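Local atomic coordinates of alpha-L-rhamnosidase (Klebsiella oxytoca, PDB entry 4XHC), a protein that probably hydrolyses terminal alpha-L-rhamnose residues from rhamnosides, as a two-domain glycoside hydrolase of family GH78 that binds rhamnose. Residues A[41-49]-A[262-270]. Numbering follows the deposited sequence.
Sequences RTAEALRPA and ARHDLVRRC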
ATOM      1  N   ARG A  41      -2.828 -36.285   2.187  1.00 69.63           N
ATOM      2  CA  ARG A  41      -2.169 -36.550   0.900  1.00 70.69           C
ATOM      3  C   ARG A  41      -3.197 -36.784  -0.208  1.00 68.42           C
ATOM      4  O   ARG A  41      -2.985 -36.379  -1.346  1.00 67.88           O
ATOM      5  CB  ARG A  41      -1.197 -37.738   0.991  1.00 74.50           C
ATOM      6  CG  ARG A  41       0.115 -37.425   1.712  1.00 77.36           C
ATOM      7  CD  ARG A  41       1.160 -38.523   1.533  1.00 81.07           C
ATOM      8  NE  ARG A  41       0.589 -39.859   1.749  1.00 83.47           N
ATOM      9  CZ  ARG A  41       0.604 -40.545   2.896  1.00 85.33           C
ATOM     10  NH1 ARG A  41       1.185 -40.056   3.994  1.00 86.79           N
ATOM     11  NH2 ARG A  41       0.031 -41.745   2.949  1.00 85.69           N
ATOM     12  N   THR A  42      -4.312 -37.418   0.133  1.00 67.30           N
ATOM     13  CA  THR A  42      -5.414 -37.589  -0.811  1.00 66.71           C
ATOM     14  C   THR A  42      -6.035 -36.237  -1.202  1.00 65.85           C
ATOM     15  O   THR A  42      -6.325 -35.990  -2.373  1.00 67.31           O
ATOM     16  CB  THR A  42      -6.492 -38.518  -0.219  1.00 65.93           C
ATOM     17  OG1 THR A  42      -5.895 -39.775   0.100  1.00 68.06           O
ATOM     18  CG2 THR A  42      -7.640 -38.745  -1.197  1.00 65.39           C
ATOM     19  N   ALA A  43      -6.239 -35.369  -0.219  1.00 64.86           N
ATOM     20  CA  ALA A  43      -6.778 -34.034  -0.465  1.00 64.35           C
ATOM     21  C   ALA A  43      -5.845 -33.193  -1.333  1.00 65.36           C
ATOM     22  O   ALA A  43      -6.285 -32.532  -2.271  1.00 64.24           O
ATOM     23  CB  ALA A  43      -7.034 -33.326   0.857  1.00 64.45           C
ATOM     24  N   GLU A  44      -4.556 -33.228  -1.013  1.00 68.70           N
ATOM     25  CA  GLU A  44      -3.541 -32.499  -1.765  1.00 70.99           C
ATOM     26  C   GLU A  44      -3.498 -32.920  -3.244  1.00 71.57           C
ATOM     27  O   GLU A  44      -3.442 -32.074  -4.128  1.00 73.09           O
ATOM     28  CB  GLU A  44      -2.166 -32.698  -1.112  1.00 74.44           C
ATOM     29  CG  GLU A  44      -1.019 -31.939  -1.767  1.00 78.31           C
ATOM     30  CD  GLU A  44      -1.294 -30.450  -1.898  1.00 79.86           C
ATOM     31  OE1 GLU A  44      -1.822 -29.849  -0.931  1.00 79.73           O
ATOM     32  OE2 GLU A  44      -0.981 -29.877  -2.968  1.00 80.93           O
ATOM     33  N   ALA A  45      -3.553 -34.222  -3.512  1.00 71.78           N
ATOM     34  CA  ALA A  45      -3.515 -34.730  -4.890  1.00 71.37           C
ATOM     35  C   ALA A  45      -4.725 -34.293  -5.732  1.00 69.02           C
ATOM     36  O   ALA A  45      -4.667 -34.335  -6.957  1.00 68.72           O
ATOM     37  CB  ALA A  45      -3.399 -36.250  -4.890  1.00 72.26           C
ATOM     38  N   LEU A  46      -5.814 -33.888  -5.073  1.00 65.68           N
ATOM     39  CA  LEU A  46      -7.035 -33.458  -5.752  1.00 64.28           C
ATOM     40  C   LEU A  46      -7.171 -31.935  -5.882  1.00 63.43           C
ATOM     41  O   LEU A  46      -8.201 -31.451  -6.329  1.00 62.76           O
ATOM     42  CB  LEU A  46      -8.257 -34.007  -5.006  1.00 63.66           C
ATOM     43  CG  LEU A  46      -8.429 -35.529  -4.918  1.00 64.96           C
ATOM     44  CD1 LEU A  46      -9.284 -35.905  -3.716  1.00 64.08           C
ATOM     45  CD2 LEU A  46      -9.039 -36.095  -6.194  1.00 65.92           C
ATOM     46  N   ARG A  47      -6.150 -31.177  -5.494  1.00 64.61           N
ATOM     47  CA  ARG A  47      -6.175 -29.716  -5.657  1.00 65.11           C
ATOM     48  C   ARG A  47      -6.421 -29.346  -7.131  1.00 64.00           C
ATOM     49  O   ARG A  47      -5.676 -29.774  -7.999  1.00 65.97           O
ATOM     50  CB  ARG A  47      -4.850 -29.107  -5.166  1.00 68.72           C
ATOM     51  CG  ARG A  47      -4.608 -27.645  -5.547  1.00 71.55           C
ATOM     52  CD  ARG A  47      -3.145 -27.239  -5.354  1.00 74.40           C
ATOM     53  NE  ARG A  47      -2.710 -27.476  -3.979  1.00 76.25           N
ATOM     54  CZ  ARG A  47      -3.061 -26.734  -2.931  1.00 76.19           C
ATOM     55  NH1 ARG A  47      -3.849 -25.670  -3.080  1.00 77.63           N
ATOM     56  NH2 ARG A  47      -2.621 -27.050  -1.720  1.00 75.23           N
ATOM     57  N   PRO A  48      -7.454 -28.538  -7.415  1.00 61.07           N
ATOM     58  CA  PRO A  48      -7.740 -28.208  -8.807  1.00 61.24           C
ATOM     59  C   PRO A  48      -6.873 -27.086  -9.408  1.00 63.28           C
ATOM     60  O   PRO A  48      -6.348 -26.221  -8.690  1.00 62.29           O
ATOM     61  CB  PRO A  48      -9.196 -27.759  -8.754  1.00 59.98           C
ATOM     62  CG  PRO A  48      -9.350 -27.155  -7.398  1.00 58.46           C
ATOM     63  CD  PRO A  48      -8.392 -27.877  -6.489  1.00 59.05           C
ATOM     64  N   ALA A  49      -6.732 -27.114 -10.731  1.00 64.84           N
ATOM     65  CA  ALA A  49      -6.101 -26.022 -11.463  1.00 63.77           C
ATOM     66  C   ALA A  49      -7.111 -24.878 -11.597  1.00 61.74           C
ATOM     67  O   ALA A  49      -8.316 -25.114 -11.729  1.00 59.28           O
ATOM     68  CB  ALA A  49      -5.632 -26.498 -12.830  1.00 65.32           C
ATOM     69  N   ALA A 262     -20.557 -30.410 -11.751  1.00 65.37           N
ATOM     70  CA  ALA A 262     -20.241 -31.828 -11.499  1.00 68.57           C
ATOM     71  C   ALA A 262     -18.757 -32.096 -11.196  1.00 69.35           C
ATOM     72  O   ALA A 262     -18.187 -33.066 -11.680  1.00 71.34           O
ATOM     73  CB  ALA A 262     -20.720 -32.704 -12.659  1.00 70.41           C
ATOM     74  N   ARG A 263     -18.149 -31.233 -10.391  1.00 71.04           N
ATOM     75  CA  ARG A 263     -16.790 -31.449  -9.932  1.00 71.70           C
ATOM     76  C   ARG A 263     -16.798 -32.198  -8.607  1.00 69.57           C
ATOM     77  O   ARG A 263     -16.644 -31.603  -7.536  1.00 67.87           O
ATOM     78  CB  ARG A 263     -16.057 -30.118  -9.816  1.00 73.49           C
ATOM     79  CG  ARG A 263     -15.892 -29.436 -11.163  1.00 77.93           C
ATOM     80  CD  ARG A 263     -14.567 -28.701 -11.277  1.00 81.38           C
ATOM     81  NE  ARG A 263     -13.420 -29.599 -11.163  1.00 82.96           N
ATOM     82  CZ  ARG A 263     -12.158 -29.247 -11.403  1.00 84.50           C
ATOM     83  NH1 ARG A 263     -11.839 -28.014 -11.789  1.00 84.71           N
ATOM     84  NH2 ARG A 263     -11.202 -30.146 -11.261  1.00 86.62           N
ATOM     85  N   HIS A 264     -16.975 -33.515  -8.702  1.00 70.84           N
ATOM     86  CA  HIS A 264     -17.030 -34.401  -7.532  1.00 69.99           C
ATOM     87  C   HIS A 264     -15.674 -34.534  -6.860  1.00 69.22           C
ATOM     88  O   HIS A 264     -15.600 -34.695  -5.649  1.00 67.84           O
ATOM     89  CB  HIS A 264     -17.573 -35.786  -7.917  1.00 71.20           C
ATOM     90  CG  HIS A 264     -18.979 -35.751  -8.432  1.00 72.47           C
ATOM     91  ND1 HIS A 264     -19.336 -36.264  -9.661  1.00 74.08           N
ATOM     92  CD2 HIS A 264     -20.110 -35.229  -7.895  1.00 71.22           C
ATOM     93  CE1 HIS A 264     -20.629 -36.071  -9.856  1.00 74.60           C
ATOM     94  NE2 HIS A 264     -21.122 -35.446  -8.800  1.00 73.13           N
ATOM     95  N   ASP A 265     -14.609 -34.458  -7.648  1.00 71.10           N
ATOM     96  CA  ASP A 265     -13.250 -34.450  -7.105  1.00 72.62           C
ATOM     97  C   ASP A 265     -13.055 -33.355  -6.047  1.00 68.86           C
ATOM     98  O   ASP A 265     -12.311 -33.535  -5.084  1.00 66.50           O
ATOM     99  CB  ASP A 265     -12.203 -34.312  -8.234  1.00 77.02           C
ATOM    100  CG  ASP A 265     -12.462 -33.111  -9.154  1.00 79.38           C
ATOM    101  OD1 ASP A 265     -13.562 -33.021  -9.731  1.00 81.71           O
ATOM    102  OD2 ASP A 265     -11.561 -32.262  -9.312  1.00 80.30           O
ATOM    103  N   LEU A 266     -13.723 -32.224  -6.227  1.00 67.61           N
ATOM    104  CA  LEU A 266     -13.575 -31.109  -5.304  1.00 66.80           C
ATOM    105  C   LEU A 266     -14.359 -31.321  -4.008  1.00 62.68           C
ATOM    106  O   LEU A 266     -13.938 -30.879  -2.945  1.00 59.44           O
ATOM    107  CB  LEU A 266     -13.992 -29.801  -5.991  1.00 69.45           C
ATOM    108  CG  LEU A 266     -13.682 -28.516  -5.221  1.00 69.59           C
ATOM    109  CD1 LEU A 266     -12.194 -28.400  -4.922  1.00 71.08           C
ATOM    110  CD2 LEU A 266     -14.183 -27.301  -5.987  1.00 71.33           C
ATOM    111  N   VAL A 267     -15.503 -31.992  -4.099  1.00 63.11           N
ATOM    112  CA  VAL A 267     -16.279 -32.360  -2.901  1.00 60.28           C
ATOM    113  C   VAL A 267     -15.490 -33.379  -2.087  1.00 59.00           C
ATOM    114  O   VAL A 267     -15.425 -33.318  -0.865  1.00 58.36           O
ATOM    115  CB  VAL A 267     -17.663 -32.955  -3.259  1.00 59.53           C
ATOM    116  CG1 VAL A 267     -18.424 -33.344  -2.000  1.00 57.42           C
ATOM    117  CG2 VAL A 267     -18.473 -31.955  -4.075  1.00 60.43           C
ATOM    118  N   ARG A 268     -14.887 -34.315  -2.795  1.00 61.44           N
ATOM    119  CA  ARG A 268     -14.030 -35.327  -2.192  1.00 62.88           C
ATOM    120  C   ARG A 268     -12.832 -34.707  -1.487  1.00 61.94           C
ATOM    121  O   ARG A 268     -12.507 -35.105  -0.376  1.00 60.24           O
ATOM    122  CB  ARG A 268     -13.538 -36.275  -3.279  1.00 65.32           C
ATOM    123  CG  ARG A 268     -12.836 -37.507  -2.771  1.00 66.34           C
ATOM    124  CD  ARG A 268     -12.352 -38.317  -3.951  1.00 69.38           C
ATOM    125  NE  ARG A 268     -11.591 -39.472  -3.502  1.00 70.75           N
ATOM    126  CZ  ARG A 268     -10.578 -40.011  -4.166  1.00 73.30           C
ATOM    127  NH1 ARG A 268     -10.173 -39.498  -5.327  1.00 73.99           N
ATOM    128  NH2 ARG A 268      -9.958 -41.070  -3.662  1.00 74.88           N
ATOM    129  N   ARG A 269     -12.186 -33.737  -2.140  1.00 62.24           N
ATOM    130  CA  ARG A 269     -11.050 -33.022  -1.550  1.00 61.40           C
ATOM    131  C   ARG A 269     -11.457 -32.357  -0.232  1.00 59.33           C
ATOM    132  O   ARG A 269     -10.735 -32.415   0.763  1.00 56.63           O
ATOM    133  CB  ARG A 269     -10.505 -31.969  -2.528  1.00 62.58           C
ATOM    134  CG  ARG A 269      -9.550 -30.953  -1.900  1.00 62.39           C
ATOM    135  CD  ARG A 269      -8.879 -30.077  -2.944  1.00 64.09           C
ATOM    136  NE  ARG A 269      -8.394 -28.817  -2.379  1.00 64.11           N
ATOM    137  CZ  ARG A 269      -7.232 -28.651  -1.741  1.00 65.85           C
ATOM    138  NH1 ARG A 269      -6.385 -29.662  -1.548  1.00 67.24           N
ATOM    139  NH2 ARG A 269      -6.911 -27.449  -1.285  1.00 66.11           N
ATOM    140  N   CYS A 270     -12.635 -31.746  -0.234  1.00 59.22           N
ATOM    141  CA  CYS A 270     -13.088 -30.984   0.914  1.00 59.24           C
ATOM    142  C   CYS A 270     -13.534 -31.905   2.045  1.00 56.73           C
ATOM    143  O   CYS A 270     -13.332 -31.582   3.212  1.00 55.18           O
ATOM    144  CB  CYS A 270     -14.150 -29.955   0.491  1.00 60.96           C
ATOM    145  SG  CYS A 270     -13.435 -28.619  -0.548  1.00 68.82           S
TER
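Ala43 O, near the C-terminal end of helix 37-45, accepts two hydrogen bonds: Arg269 NH1 reaches it at 3.0 Å (N-H...O 156°), and Leu46 N comes from the opposite face of the carbonyl plane. The oxygen lies almost exactly in the guanidinium plane, although NH1 itself stands well above the carbonyl plane. With CG anti to the backbone N (chi1 166°) and an extended chain, Arg269 passes Leu46, with CB to CB 3.9 Å and Arg269 CD against Leu46 O, before its guanidinium receives Arg47 CB over one face. Arg269 NE also donates to Glu233 O, which helps fix the plane. Arg47 holds Glu44 side-on through NE and NH2 and pairs with Glu233 through NH1; these carboxylates probably ease the approach of Arg47 NH1 to Arg269 NH2, 4.0 Å apart. Leu46 crosses Arg268 at about a right angle, its CD2 3.7 Å from Arg268 NH1, while Arg268 NE hydrogen-bonds Thr324 OG1. Further along, Pro48 CG meets Leu266 CD1 at 4.0 Å. The short helical segments run roughly antiparallel (149°), their axes 8.7 Å apart at closest approach. Helix 37-45 and its exit loop pack against helix 264-276, part of the (alpha/alpha)6 barrel characteristic of GH78 catalytic domains, before the chain enters the beta-sheet domain.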